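Receptor-type adenylate cyclase GRESAG 4.3 (Trypanosoma brucei, PDB 1FX4) catalyses the conversion of ATP to 3',5'-cyclic AMP and diphosphate with magnesium, through its class III catalytic domain, and could act as a receptor for an unknown ligand. Local coordinates at residues A[128-140]-A[168-182]. Residues are numbered along the deposited sequence; the frame is centred on the assembly and turned at random.
Sequences LWNGLRVRVGIHT and ESVANGGQVLMTHAA
Ile-138 has CG1 anti to its carbonyl carbon (chi1 -55°) and then runs extended, which takes CD1 to Val-176 CG1 at 3.9 Å and to Met-178 CG. Its other branch, CG2, lies against Ala-182 CB. Val-136 and Val-176 touch on the same face of the sheet. On the other face Gly-137 has no side chain, and helix 159-170 comes close: the CA atoms of Gly-137 and Glu-168 are 3.6 Å apart.

Strands 134-140 and 176-179 are parallel neighbours in the central sheet of a class III cyclase catalytic domain. Val-136 N bonds to Gln-175 O at 2.9 Å, and Leu-177 N returns to Val-136 O. Ile-138 N and O continue the ladder to Leu-177 O and Thr-179 N. Before it, Gly-174, in the type II turn from Asn-172 to Gln-175, gives its N-H to Val-134 O from above the carbonyl plane.

Arg-135 bends at chi3 (74°) toward Glu-168, beside the magnesium ligand Asp-19. Arg-135 NH1 and Glu-168 OE1 form a salt bridge at 3.4 Å, its hydrogen bond weak and the place of OE1 doubtful. Arg-133 sets its guanidinium against one face of the Trp-129 ring, offset toward the rim. Its strongest polar partner is Tyr-125, and Glu-103 forms a salt bridge with NH1. A water links Arg-133 NH1 to Gly-173 O.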
# COMPACT_ATOMS: atom_id res chain seq x y z
N LEU A 128 -10.16 10.88 26.32
CA LEU A 128 -10.48 9.76 25.42
C LEU A 128 -9.83 9.76 24.05
O LEU A 128 -9.77 8.69 23.38
CB LEU A 128 -11.99 9.72 25.17
CG LEU A 128 -12.92 9.70 26.37
CD1 LEU A 128 -14.36 9.84 25.90
CD2 LEU A 128 -12.70 8.40 27.05
N TRP A 129 -9.40 10.93 23.59
CA TRP A 129 -8.82 11.07 22.28
C TRP A 129 -7.60 11.96 22.35
O TRP A 129 -7.65 13.03 22.94
CB TRP A 129 -9.87 11.69 21.34
CG TRP A 129 -11.12 10.89 21.25
CD1 TRP A 129 -12.29 11.09 21.94
CD2 TRP A 129 -11.34 9.73 20.43
NE1 TRP A 129 -13.22 10.14 21.58
CE2 TRP A 129 -12.66 9.29 20.66
CE3 TRP A 129 -10.54 9.03 19.51
CZ2 TRP A 129 -13.21 8.17 20.00
CZ3 TRP A 129 -11.08 7.92 18.86
CH2 TRP A 129 -12.40 7.51 19.11
N ASN A 130 -6.57 11.57 21.61
CA ASN A 130 -5.33 12.32 21.56
C ASN A 130 -4.41 11.76 20.47
O ASN A 130 -3.99 10.61 20.55
CB ASN A 130 -4.61 12.25 22.91
CG ASN A 130 -3.25 12.92 22.88
OD1 ASN A 130 -3.08 14.00 22.32
ND2 ASN A 130 -2.27 12.27 23.48
N GLY A 131 -4.11 12.58 19.47
CA GLY A 131 -3.20 12.16 18.41
C GLY A 131 -3.79 11.35 17.28
O GLY A 131 -4.99 11.39 17.03
N LEU A 132 -2.93 10.62 16.58
CA LEU A 132 -3.37 9.78 15.46
C LEU A 132 -4.38 8.72 15.88
O LEU A 132 -4.22 8.07 16.92
CB LEU A 132 -2.16 9.11 14.79
CG LEU A 132 -1.19 10.03 14.05
CD1 LEU A 132 0.00 9.22 13.51
CD2 LEU A 132 -1.94 10.74 12.91
N ARG A 133 -5.44 8.57 15.09
CA ARG A 133 -6.46 7.57 15.38
C ARG A 133 -6.26 6.36 14.48
O ARG A 133 -6.37 6.47 13.24
CB ARG A 133 -7.86 8.14 15.21
CG ARG A 133 -8.17 9.27 16.17
CD ARG A 133 -9.59 9.76 15.94
NE ARG A 133 -9.87 10.99 16.67
CZ ARG A 133 -11.07 11.55 16.75
NH1 ARG A 133 -12.11 10.98 16.14
NH2 ARG A 133 -11.23 12.70 17.40
N VAL A 134 -6.02 5.22 15.10
CA VAL A 134 -5.77 3.98 14.37
C VAL A 134 -6.96 3.04 14.41
O VAL A 134 -7.52 2.78 15.47
CB VAL A 134 -4.51 3.26 14.96
CG1 VAL A 134 -4.18 1.99 14.17
CG2 VAL A 134 -3.31 4.20 14.93
N ARG A 135 -7.40 2.58 13.25
CA ARG A 135 -8.49 1.62 13.19
C ARG A 135 -7.83 0.26 13.16
O ARG A 135 -6.77 0.09 12.56
CB ARG A 135 -9.37 1.83 11.95
CG ARG A 135 -8.71 1.52 10.65
CD ARG A 135 -9.72 1.62 9.50
NE ARG A 135 -10.05 3.00 9.19
CZ ARG A 135 -9.67 3.62 8.07
NH1 ARG A 135 -8.95 2.99 7.15
NH2 ARG A 135 -10.01 4.88 7.90
N VAL A 136 -8.44 -0.70 13.85
CA VAL A 136 -7.86 -2.03 13.95
C VAL A 136 -8.90 -3.10 13.74
O VAL A 136 -10.00 -3.03 14.29
CB VAL A 136 -7.21 -2.24 15.35
CG1 VAL A 136 -6.59 -3.63 15.45
CG2 VAL A 136 -6.16 -1.15 15.62
N GLY A 137 -8.55 -4.09 12.93
CA GLY A 137 -9.44 -5.20 12.67
C GLY A 137 -8.66 -6.45 12.99
O GLY A 137 -7.49 -6.54 12.65
N ILE A 138 -9.33 -7.42 13.62
CA ILE A 138 -8.68 -8.67 14.02
C ILE A 138 -9.53 -9.87 13.61
O ILE A 138 -10.74 -9.88 13.84
CB ILE A 138 -8.50 -8.74 15.55
CG1 ILE A 138 -7.74 -7.51 16.07
CG2 ILE A 138 -7.80 -10.05 15.95
CD1 ILE A 138 -7.72 -7.42 17.61
N HIS A 139 -8.89 -10.88 13.03
CA HIS A 139 -9.59 -12.09 12.63
C HIS A 139 -8.67 -13.28 12.79
O HIS A 139 -7.46 -13.15 12.62
CB HIS A 139 -10.05 -12.02 11.17
CG HIS A 139 -10.80 -13.24 10.73
ND1 HIS A 139 -10.44 -13.99 9.63
CD2 HIS A 139 -11.87 -13.87 11.28
CE1 HIS A 139 -11.25 -15.02 9.52
NE2 HIS A 139 -12.13 -14.97 10.50
N THR A 140 -9.26 -14.43 13.11
CA THR A 140 -8.50 -15.66 13.30
C THR A 140 -9.02 -16.75 12.36
O THR A 140 -10.23 -16.89 12.16
CB THR A 140 -8.61 -16.16 14.75
OG1 THR A 140 -8.03 -15.19 15.63
CG2 THR A 140 -7.89 -17.50 14.92
N GLU A 168 -10.92 -4.57 9.36
CA GLU A 168 -10.23 -3.32 9.66
C GLU A 168 -10.87 -2.19 8.85
O GLU A 168 -11.07 -1.09 9.36
CB GLU A 168 -8.75 -3.43 9.28
CG GLU A 168 -7.96 -2.11 9.37
CD GLU A 168 -7.99 -1.29 8.08
OE1 GLU A 168 -7.84 -0.07 8.16
OE2 GLU A 168 -8.15 -1.85 6.99
N SER A 169 -11.20 -2.47 7.59
CA SER A 169 -11.77 -1.42 6.74
C SER A 169 -13.07 -0.82 7.28
O SER A 169 -13.32 0.37 7.07
CB SER A 169 -11.95 -1.90 5.29
OG SER A 169 -13.14 -2.66 5.13
N VAL A 170 -13.85 -1.60 8.01
CA VAL A 170 -15.10 -1.07 8.55
C VAL A 170 -14.95 -0.43 9.94
O VAL A 170 -15.88 0.22 10.44
CB VAL A 170 -16.23 -2.13 8.56
CG1 VAL A 170 -16.39 -2.72 7.15
CG2 VAL A 170 -15.94 -3.24 9.57
N ALA A 171 -13.79 -0.62 10.57
CA ALA A 171 -13.55 -0.03 11.88
C ALA A 171 -13.25 1.45 11.74
O ALA A 171 -12.69 1.89 10.73
CB ALA A 171 -12.39 -0.74 12.59
N ASN A 172 -13.66 2.22 12.73
CA ASN A 172 -13.41 3.65 12.76
C ASN A 172 -12.09 3.91 13.45
O ASN A 172 -11.50 3.00 14.03
CB ASN A 172 -14.52 4.34 13.52
CG ASN A 172 -15.81 4.33 12.76
OD1 ASN A 172 -15.95 5.08 11.80
ND2 ASN A 172 -16.72 3.45 13.14
N GLY A 173 -11.63 5.15 13.38
CA GLY A 173 -10.37 5.49 14.01
C GLY A 173 -10.53 5.34 15.52
O GLY A 173 -11.52 5.79 16.09
N GLY A 174 -9.55 4.69 16.15
CA GLY A 174 -9.61 4.48 17.59
C GLY A 174 -10.45 3.28 17.99
O GLY A 174 -10.59 2.98 19.18
N GLN A 175 -10.99 2.58 17.00
CA GLN A 175 -11.84 1.42 17.25
C GLN A 175 -11.11 0.11 16.93
O GLN A 175 -10.28 0.04 16.01
CB GLN A 175 -13.12 1.51 16.42
CG GLN A 175 -14.24 0.56 16.82
CD GLN A 175 -15.54 0.81 16.04
OE1 GLN A 175 -16.65 0.52 16.54
NE2 GLN A 175 -15.42 1.36 14.84
N VAL A 176 -11.38 -0.91 17.74
CA VAL A 176 -10.78 -2.23 17.54
C VAL A 176 -11.92 -3.21 17.36
O VAL A 176 -12.78 -3.34 18.24
CB VAL A 176 -9.93 -2.68 18.76
CG1 VAL A 176 -9.42 -4.09 18.53
CG2 VAL A 176 -8.76 -1.73 18.98
N LEU A 177 -11.95 -3.86 16.20
CA LEU A 177 -12.99 -4.84 15.91
C LEU A 177 -12.41 -6.22 15.82
O LEU A 177 -11.36 -6.43 15.24
CB LEU A 177 -13.69 -4.54 14.57
CG LEU A 177 -14.43 -3.22 14.44
CD1 LEU A 177 -15.14 -3.20 13.10
CD2 LEU A 177 -15.41 -3.06 15.59
N MET A 178 -13.14 -7.18 16.39
CA MET A 178 -12.75 -8.57 16.34
C MET A 178 -13.91 -9.30 15.72
O MET A 178 -15.06 -9.02 16.06
CB MET A 178 -12.54 -9.14 17.74
CG MET A 178 -11.50 -8.45 18.57
SD MET A 178 -11.50 -9.20 20.23
CE MET A 178 -12.99 -8.48 20.92
N THR A 179 -13.62 -10.23 14.83
CA THR A 179 -14.70 -11.02 14.25
C THR A 179 -15.07 -12.04 15.32
O THR A 179 -14.34 -12.24 16.30
CB THR A 179 -14.22 -11.80 13.03
OG1 THR A 179 -13.16 -12.68 13.44
CG2 THR A 179 -13.71 -10.86 11.95
N HIS A 180 -16.22 -12.69 15.13
CA HIS A 180 -16.67 -13.72 16.03
C HIS A 180 -15.59 -14.80 16.13
O HIS A 180 -15.28 -15.28 17.21
CB HIS A 180 -17.98 -14.33 15.52
CG HIS A 180 -18.50 -15.46 16.37
ND1 HIS A 180 -19.20 -15.25 17.53
CD2 HIS A 180 -18.40 -16.80 16.22
CE1 HIS A 180 -19.51 -16.41 18.08
NE2 HIS A 180 -19.03 -17.37 17.30
N ALA A 181 -14.99 -15.14 14.99
CA ALA A 181 -13.95 -16.16 14.96
C ALA A 181 -12.75 -15.82 15.84
O ALA A 181 -12.23 -16.67 16.54
CB ALA A 181 -13.51 -16.44 13.53
N ALA A 182 -12.30 -14.56 15.80
CA ALA A 182 -11.18 -14.12 16.61
C ALA A 182 -11.59 -14.13 18.08
O ALA A 182 -10.90 -14.69 18.92
CB ALA A 182 -10.75 -12.72 16.21
O HOH W 1 -12.53 8.20 15.15
O HOH W 2 -7.74 1.08 5.69